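Local coordinates for protein hemoglobin subunit beta (Isurus oxyrinchus, PDB 3MKB) that probably carries oxygen in shark blood, binding it at a haem group as the beta subunit of a four-chain haemoglobin, at residues T25-R30 with I101-H106. Residues are numbered along the deposited sequence; the frame is centred on the assembly and turned at random.
Sequences TKALER and IVELAH
A buried salt bridge joins two helices here, 20-34 and 93-108, on a flank of the subunit that meets hemoglobin subunit alpha. The axes of 25-30 and 101-106 cross at 127° and come within 9.1 Å. Arg30 starts with CG anti to its backbone N, runs out extended and bends at chi3, which brings the guanidinium tip to tip with Glu103. NE and NH2 grip it side-on, both giving their hydrogens to the same oxygen: NE to OE1 of Glu103 is 2.8 Å with an N-H...O angle of 147°, and NH2 is just as near. OE1 lies almost in the guanidinium plane, yet the carboxylate is turned 45° to that plane and takes both donors from above its own. A water adds a third hydrogen bond to OE1 and also donates to the carbonyl O of Lys26, tying the acid to the backbone of helix 20-34. In globin terms these are the B and G helices, crossing in the all-helical fold, with the side chain of Ala27 about 10 Å from the haem. Bent at chi2, Glu103 lays its CG against the backbone of Ala27, 3.6 Å from the N, while CB of Lys26 sits 3.5 Å from its CD. Lys26 then runs on extended, its NZ not in contact with OE2 of Glu103. Val102 lays CG1 over one face of the Arg30 guanidinium, 3.4 Å above the plane and offset toward its rim. NH1 is hydrogen-bonded to ND1 of His121 of the alpha chain, and NH2, besides Glu103, to the carbonyl O of Phe116 of that chain. A leucine in place of Arg30 lacks the guanidinium, so it would probably leave the Glu103 carboxylate poorly compensated and loosen the junction with the alpha chain.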
loop_
_atom_site.group_PDB
_atom_site.type_symbol
_atom_site.label_atom_id
_atom_site.label_comp_id
_atom_site.label_asym_id
_atom_site.label_seq_id
_atom_site.Cartn_x
_atom_site.Cartn_y
_atom_site.Cartn_z
ATOM N N THR B 25 23.450 9.950 2.479
ATOM C CA THR B 25 24.188 9.029 3.336
ATOM C C THR B 25 23.315 8.710 4.578
ATOM O O THR B 25 23.044 7.546 4.843
ATOM C CB THR B 25 25.586 9.593 3.717
ATOM O OG1 THR B 25 26.356 9.764 2.512
ATOM C CG2 THR B 25 26.324 8.627 4.619
ATOM N N LYS B 26 22.857 9.733 5.279
ATOM C CA LYS B 26 21.949 9.557 6.436
ATOM C C LYS B 26 20.653 8.899 6.048
ATOM O O LYS B 26 20.152 8.086 6.806
ATOM C CB LYS B 26 21.623 10.883 7.116
ATOM C CG LYS B 26 22.836 11.677 7.525
ATOM C CD LYS B 26 22.437 13.034 8.073
ATOM C CE LYS B 26 23.654 13.947 8.201
ATOM N NZ LYS B 26 23.304 15.312 8.735
ATOM N N ALA B 27 20.084 9.255 4.881
ATOM C CA ALA B 27 18.794 8.604 4.479
ATOM C C ALA B 27 18.934 7.076 4.285
ATOM O O ALA B 27 18.080 6.302 4.713
ATOM C CB ALA B 27 18.192 9.238 3.231
ATOM N N LEU B 28 19.992 6.678 3.579
ATOM C CA LEU B 28 20.331 5.289 3.379
ATOM C C LEU B 28 20.500 4.560 4.725
ATOM O O LEU B 28 19.954 3.436 4.926
ATOM C CB LEU B 28 21.630 5.228 2.542
ATOM C CG LEU B 28 21.881 4.299 1.370
ATOM C CD1 LEU B 28 22.969 3.242 1.715
ATOM C CD2 LEU B 28 20.642 3.647 0.692
ATOM N N GLU B 29 21.274 5.184 5.622
ATOM C CA GLU B 29 21.569 4.630 6.956
ATOM C C GLU B 29 20.285 4.459 7.758
ATOM O O GLU B 29 20.044 3.408 8.400
ATOM C CB GLU B 29 22.607 5.503 7.719
ATOM C CG GLU B 29 24.032 5.335 7.138
ATOM C CD GLU B 29 25.064 6.364 7.662
ATOM O OE1 GLU B 29 24.676 7.413 8.264
ATOM O OE2 GLU B 29 26.260 6.121 7.402
ATOM N N ARG B 30 19.437 5.480 7.690
ATOM C CA ARG B 30 18.147 5.428 8.309
ATOM C C ARG B 30 17.287 4.316 7.782
ATOM O O ARG B 30 16.648 3.570 8.566
ATOM C CB ARG B 30 17.421 6.779 8.134
ATOM C CG ARG B 30 16.005 6.850 8.781
ATOM C CD ARG B 30 15.425 8.321 8.619
ATOM N NE ARG B 30 16.327 9.289 9.233
ATOM C CZ ARG B 30 16.284 9.642 10.522
ATOM N NH1 ARG B 30 15.364 9.115 11.329
ATOM N NH2 ARG B 30 17.161 10.521 11.006
ATOM N N ILE B 101 13.022 12.164 2.699
ATOM C CA ILE B 101 12.067 13.180 3.189
ATOM C C ILE B 101 12.274 13.411 4.683
ATOM O O ILE B 101 12.267 14.546 5.130
ATOM C CB ILE B 101 10.618 12.758 2.873
ATOM C CG1 ILE B 101 10.392 12.954 1.367
ATOM C CG2 ILE B 101 9.605 13.639 3.649
ATOM C CD1 ILE B 101 9.239 12.263 0.834
ATOM N N VAL B 102 12.453 12.329 5.461
ATOM C CA VAL B 102 12.738 12.492 6.902
ATOM C C VAL B 102 14.035 13.312 7.075
ATOM O O VAL B 102 14.090 14.147 7.965
ATOM C CB VAL B 102 12.766 11.151 7.640
ATOM C CG1 VAL B 102 13.386 11.281 9.110
ATOM C CG2 VAL B 102 11.336 10.604 7.740
ATOM N N GLU B 103 15.027 13.134 6.171
ATOM C CA GLU B 103 16.295 13.847 6.334
ATOM C C GLU B 103 16.146 15.314 5.904
ATOM O O GLU B 103 16.721 16.189 6.500
ATOM C CB GLU B 103 17.455 13.175 5.616
ATOM C CG GLU B 103 17.982 11.881 6.295
ATOM C CD GLU B 103 18.380 12.074 7.747
ATOM O OE1 GLU B 103 18.331 11.043 8.485
ATOM O OE2 GLU B 103 18.794 13.206 8.141
ATOM N N LEU B 104 15.368 15.548 4.865
ATOM C CA LEU B 104 14.984 16.958 4.519
ATOM C C LEU B 104 14.203 17.707 5.634
ATOM O O LEU B 104 14.386 18.888 5.803
ATOM C CB LEU B 104 14.194 16.940 3.211
ATOM C CG LEU B 104 15.017 16.548 1.958
ATOM C CD1 LEU B 104 14.053 16.118 0.796
ATOM C CD2 LEU B 104 16.024 17.712 1.517
ATOM N N ALA B 105 13.312 17.012 6.338
ATOM C CA ALA B 105 12.630 17.528 7.539
ATOM C C ALA B 105 13.629 17.949 8.644
ATOM O O ALA B 105 13.533 19.021 9.248
ATOM C CB ALA B 105 11.606 16.458 8.063
ATOM N N HIS B 106 14.608 17.098 8.889
ATOM C CA HIS B 106 15.645 17.311 9.890
ATOM C C HIS B 106 16.511 18.532 9.503
ATOM O O HIS B 106 16.993 19.256 10.360
ATOM C CB HIS B 106 16.481 15.995 10.077
ATOM C CG HIS B 106 16.368 15.409 11.472
ATOM N ND1 HIS B 106 17.342 14.623 12.048
ATOM C CD2 HIS B 106 15.459 15.641 12.445
ATOM C CE1 HIS B 106 16.985 14.318 13.277
ATOM N NE2 HIS B 106 15.837 14.925 13.541
HETATM O O HOH W 1 20.190 8.951 9.634
#